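NAD-dependent aldehyde dehydrogenase (Sinorhizobium meliloti, PDB 3U4J) probably oxidises aldehydes to carboxylic acids with NAD or NADP as the electron acceptor. Local coordinates at residues L411-K414 with E418-A421; G275-F280 with N457-G462. All blocks are in the same frame, centred on the assembly; numbering follows the deposited sequence.

Contact 1. Residues L411-K414 with E418-A421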
loop_
_atom_site.group_PDB
_atom_site.type_symbol
_atom_site.label_atom_id
_atom_site.label_comp_id
_atom_site.label_asym_id
_atom_site.label_seq_id
_atom_site.Cartn_x
_atom_site.Cartn_y
_atom_site.Cartn_z
ATOM N N LEU A 411 -7.761 37.875 14.406
ATOM C CA LEU A 411 -8.461 38.493 13.286
ATOM C C LEU A 411 -9.858 37.855 13.201
ATOM O O LEU A 411 -10.038 36.684 13.578
ATOM C CB LEU A 411 -7.708 38.243 11.971
ATOM C CG LEU A 411 -6.262 38.699 11.760
ATOM C CD1 LEU A 411 -5.209 37.689 12.292
ATOM C CD2 LEU A 411 -6.031 38.974 10.277
ATOM N N THR A 412 -10.853 38.609 12.731
ATOM C CA THR A 412 -12.216 38.076 12.636
ATOM C C THR A 412 -12.569 37.815 11.176
ATOM O O THR A 412 -11.946 38.366 10.269
ATOM C CB THR A 412 -13.306 39.051 13.250
ATOM O OG1 THR A 412 -13.270 40.297 12.547
ATOM C CG2 THR A 412 -13.057 39.329 14.725
ATOM N N PHE A 413 -13.574 36.972 10.943
ATOM C CA PHE A 413 -14.057 36.739 9.594
ATOM C C PHE A 413 -15.558 36.516 9.675
ATOM O O PHE A 413 -16.094 36.228 10.740
ATOM C CB PHE A 413 -13.369 35.513 8.959
ATOM C CG PHE A 413 -13.750 34.203 9.608
ATOM C CD1 PHE A 413 -14.844 33.484 9.157
ATOM C CD2 PHE A 413 -13.009 33.689 10.674
ATOM C CE1 PHE A 413 -15.212 32.277 9.749
ATOM C CE2 PHE A 413 -13.364 32.488 11.276
ATOM C CZ PHE A 413 -14.476 31.777 10.822
ATOM N N LYS A 414 -16.232 36.646 8.544
ATOM C CA LYS A 414 -17.675 36.387 8.489
ATOM C C LYS A 414 -18.018 35.030 7.880
ATOM O O LYS A 414 -18.915 34.355 8.384
ATOM C CB LYS A 414 -18.382 37.530 7.758
ATOM C CG LYS A 414 -19.907 37.611 7.983
ATOM C CD LYS A 414 -20.362 39.082 8.256
ATOM C CE LYS A 414 -19.562 40.095 7.397
ATOM N NZ LYS A 414 -19.076 41.288 8.185
ATOM N N GLU A 418 -14.059 33.327 3.446
ATOM C CA GLU A 418 -13.117 34.336 3.942
ATOM C C GLU A 418 -12.044 33.707 4.841
ATOM O O GLU A 418 -10.874 34.072 4.772
ATOM C CB GLU A 418 -13.821 35.421 4.769
ATOM C CG GLU A 418 -14.514 36.478 3.954
ATOM C CD GLU A 418 -15.399 37.396 4.811
ATOM O OE1 GLU A 418 -16.354 37.967 4.216
ATOM O OE2 GLU A 418 -15.142 37.554 6.046
ATOM N N ALA A 419 -12.478 32.810 5.715
ATOM C CA ALA A 419 -11.586 32.166 6.674
ATOM C C ALA A 419 -10.517 31.393 5.931
ATOM O O ALA A 419 -9.357 31.395 6.332
ATOM C CB ALA A 419 -12.359 31.237 7.592
ATOM N N VAL A 420 -10.916 30.721 4.850
ATOM C CA VAL A 420 -9.947 29.987 4.021
ATOM C C VAL A 420 -8.933 30.938 3.380
ATOM O O VAL A 420 -7.705 30.703 3.449
ATOM C CB VAL A 420 -10.615 29.076 2.970
ATOM C CG1 VAL A 420 -9.544 28.523 1.975
ATOM C CG2 VAL A 420 -11.332 27.930 3.665
ATOM N N ALA A 421 -9.422 32.020 2.775
ATOM C CA ALA A 421 -8.515 32.974 2.144
ATOM C C ALA A 421 -7.545 33.590 3.175
ATOM O O ALA A 421 -6.351 33.742 2.909
ATOM C CB ALA A 421 -9.307 34.074 1.377
#
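Phe413 packs on Ala419, and Glu418 bonds back to Lys414, where strand 407-413 turns into helix 416-424. This is the first half of a beta-alpha-beta crossover. The helix leads on to the parallel strand 431-435 of the same sheet. The sheet is that of the catalytic domain of the aldehyde dehydrogenase fold.

Phe413 can be followed outward from the backbone. Phe413 CB passes the carboxylate, 4.0 Å from Glu418 OE2. CG lies between the backbone N and the carbonyl carbon (chi1 68°), and this brings the ring broadside to the helix. Ala419 CB sits over the middle of one face, 3.6 Å from the centroid of the Phe413 ring, in a CH-pi contact. The methyl is nearly equidistant from the whole ring. Phe413 CD1 is 3.7 Å from Ala419 CB, and the ring tip, Phe413 CZ, is 3.9 Å from the same carbon. Outside the two segments the ring meets Phe280 edge-to-face.

Glu418 reaches back past the turn with its chain extended beyond CG. Thr415 OG1, in the turn, takes the Glu418 N-H. The carboxylate lies near the start of the helix, which would probably favour its negative charge. Lys414 CB lies 3.7 Å from Glu418 OE2, but its bent chain takes NZ away to a salt bridge with Glu314. The polar link between the segments is made by the backbone of Lys414. Lys414 N is 2.9 Å from Glu418 OE2, with a nearly straight N-H...O angle of 170°, and it meets that oxygen from above the carboxylate plane, 42° out of it.

Contact 2. Residues G275-F280 with N457-G462; sequences GPQIVF and NSVIDG
Strand 275-279 belongs to the central sheet of the catalytic domain, and the loop after strand 453-456 passes close to it where Gln277 meets Val459. Gln277 turns its CB toward the loop. Its CG is anti to the carbonyl carbon (chi1 -58°) and the chain runs out extended, so that the amide ends against the valine. The two side chains cross at about a right angle.

The amide oxygen comes closest: Gln277 OE1 is 3.5 Å from Val459 CB and 3.6 Å from Val459 CG2. That CG2 methyl also touches the rest of the amide, 3.7 Å from Gln277 CD and 3.7 Å from Gln277 NE2. The contact with the valine is therefore van der Waals. The polar ends of the buried amide are satisfied by others. Trp435 NE1 donates to OE1, and NE2 donates to the carbonyl of Gly291. These two bonds fix the rotation of the amide and hold it against Val459. A leucine in place of Gln277 would probably leave Trp435 NE1 and the Gly291 carbonyl without these buried partners.

Just beyond the valine the loop bends sharply. Asp461 N donates to Val459 O at 2.7 Å, closing a gamma turn centred on Ile460, whose phi is 70° and psi -54°.

Before the valine, Ser458 packs on His495 of a second subunit, so this loop also lies at a subunit interface. Strand 431-435 runs between strands 275-279 and 453-456, and its Ser433 touches both Gln277 and Val459 and donates to Ser458 O. Helix 285-297 covers the same face of the sheet, with Ile292 on Gln277 and Tyr294 on Ile460.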
loop_
_atom_site.group_PDB
_atom_site.type_symbol
_atom_site.label_atom_id
_atom_site.label_comp_id
_atom_site.label_asym_id
_atom_site.label_seq_id
_atom_site.Cartn_x
_atom_site.Cartn_y
_atom_site.Cartn_z
ATOM N N GLY A 275 0.735 29.311 11.763
ATOM C CA GLY A 275 -0.442 28.482 11.694
ATOM C C GLY A 275 -1.666 29.167 12.279
ATOM O O GLY A 275 -1.609 29.764 13.356
ATOM N N PRO A 276 -2.788 29.078 11.566
ATOM C CA PRO A 276 -4.038 29.632 12.063
ATOM C C PRO A 276 -4.879 28.586 12.787
ATOM O O PRO A 276 -4.851 27.410 12.428
ATOM C CB PRO A 276 -4.738 30.071 10.774
ATOM C CG PRO A 276 -4.251 29.090 9.727
ATOM C CD PRO A 276 -2.903 28.569 10.181
ATOM N N GLN A 277 -5.608 28.994 13.819
ATOM C CA GLN A 277 -6.757 28.235 14.280
ATOM C C GLN A 277 -8.030 28.996 13.881
ATOM O O GLN A 277 -8.169 30.189 14.182
ATOM C CB GLN A 277 -6.728 28.039 15.790
ATOM C CG GLN A 277 -5.476 27.322 16.291
ATOM C CD GLN A 277 -5.732 26.529 17.549
ATOM O OE1 GLN A 277 -6.480 25.547 17.529
ATOM N NE2 GLN A 277 -5.080 26.922 18.653
ATOM N N ILE A 278 -8.955 28.296 13.235
ATOM C CA ILE A 278 -10.190 28.912 12.740
ATOM C C ILE A 278 -11.286 28.397 13.634
ATOM O O ILE A 278 -11.452 27.182 13.754
ATOM C CB ILE A 278 -10.526 28.493 11.280
ATOM C CG1 ILE A 278 -9.426 28.908 10.281
ATOM C CG2 ILE A 278 -11.857 29.158 10.834
ATOM C CD1 ILE A 278 -8.063 28.262 10.532
ATOM N N VAL A 279 -12.003 29.327 14.269
ATOM C CA VAL A 279 -13.068 29.006 15.183
ATOM C C VAL A 279 -14.379 29.556 14.618
ATOM O O VAL A 279 -14.599 30.785 14.517
ATOM C CB VAL A 279 -12.823 29.553 16.590
ATOM C CG1 VAL A 279 -13.892 29.022 17.574
ATOM C CG2 VAL A 279 -11.443 29.150 17.061
ATOM N N PHE A 280 -15.226 28.612 14.217
ATOM C CA PHE A 280 -16.533 28.938 13.679
ATOM C C PHE A 280 -17.522 29.120 14.783
ATOM O O PHE A 280 -17.361 28.567 15.881
ATOM C CB PHE A 280 -16.996 27.839 12.708
ATOM C CG PHE A 280 -16.295 27.901 11.408
ATOM C CD1 PHE A 280 -16.722 28.772 10.420
ATOM C CD2 PHE A 280 -15.170 27.103 11.166
ATOM C CE1 PHE A 280 -16.058 28.838 9.191
ATOM C CE2 PHE A 280 -14.500 27.161 9.948
ATOM C CZ PHE A 280 -14.956 28.015 8.951
ATOM N N ASN A 457 -10.971 20.415 15.644
ATOM C CA ASN A 457 -11.397 20.382 17.060
ATOM C C ASN A 457 -10.298 19.919 18.019
ATOM O O ASN A 457 -10.543 19.195 19.008
ATOM C CB ASN A 457 -12.665 19.527 17.228
ATOM C CG ASN A 457 -13.862 20.098 16.469
ATOM O OD1 ASN A 457 -14.740 19.349 15.997
ATOM N ND2 ASN A 457 -13.910 21.420 16.351
ATOM N N SER A 458 -9.075 20.304 17.692
ATOM C CA SER A 458 -7.920 19.884 18.452
ATOM C C SER A 458 -6.731 20.713 17.968
ATOM O O SER A 458 -6.836 21.478 17.005
ATOM C CB SER A 458 -7.671 18.367 18.258
ATOM O OG SER A 458 -7.772 18.015 16.892
ATOM N N VAL A 459 -5.597 20.587 18.646
ATOM C CA VAL A 459 -4.401 21.337 18.265
ATOM C C VAL A 459 -3.203 20.660 18.943
ATOM O O VAL A 459 -3.365 19.980 19.969
ATOM C CB VAL A 459 -4.519 22.837 18.663
ATOM C CG1 VAL A 459 -4.523 22.994 20.194
ATOM C CG2 VAL A 459 -3.405 23.668 18.053
ATOM N N ILE A 460 -2.032 20.825 18.340
ATOM C CA ILE A 460 -0.724 20.369 18.874
ATOM C C ILE A 460 -0.553 18.835 18.873
ATOM O O ILE A 460 0.437 18.317 18.321
ATOM C CB ILE A 460 -0.398 20.929 20.298
ATOM C CG1 ILE A 460 -0.418 22.471 20.370
ATOM C CG2 ILE A 460 0.936 20.342 20.823
ATOM C CD1 ILE A 460 0.567 23.213 19.425
ATOM N N ASP A 461 -1.498 18.130 19.484
ATOM C CA ASP A 461 -1.302 16.724 19.810
ATOM C C ASP A 461 -1.499 15.799 18.595
ATOM O O ASP A 461 -2.572 15.767 17.979
ATOM C CB ASP A 461 -2.198 16.307 20.971
ATOM C CG ASP A 461 -1.843 17.021 22.272
ATOM O OD1 ASP A 461 -0.718 17.533 22.402
ATOM O OD2 ASP A 461 -2.698 17.077 23.160
ATOM N N GLY A 462 -0.433 15.082 18.243
ATOM C CA GLY A 462 -0.451 14.171 17.117
ATOM C C GLY A 462 -0.027 12.779 17.555
ATOM O O GLY A 462 0.160 12.508 18.752
#

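In the fold
From the N terminus, the chain first lays down residues 275-280, one side of contact 2. It then runs through helix 285-297 and strand 307-313, and later through strand 383-390. At 411-414 it enters contact 1, which closes a very short loop of three residues at the turn into helix 416-424. After strands 431-435 and 453-456, residues 457-462 close the long loop of contact 2. Contact 1 is thus nested inside contact 2. Their centres are 15 Å apart, and they meet through strand 275-279: Ile278 CG2 lies 3.9 Å from Ala419 CB. Contact 1 thus ties helix 416-424 to one face of the sheet, while contact 2 ties the loop after strand 453-456 to the other, the face that helix 285-297 also covers.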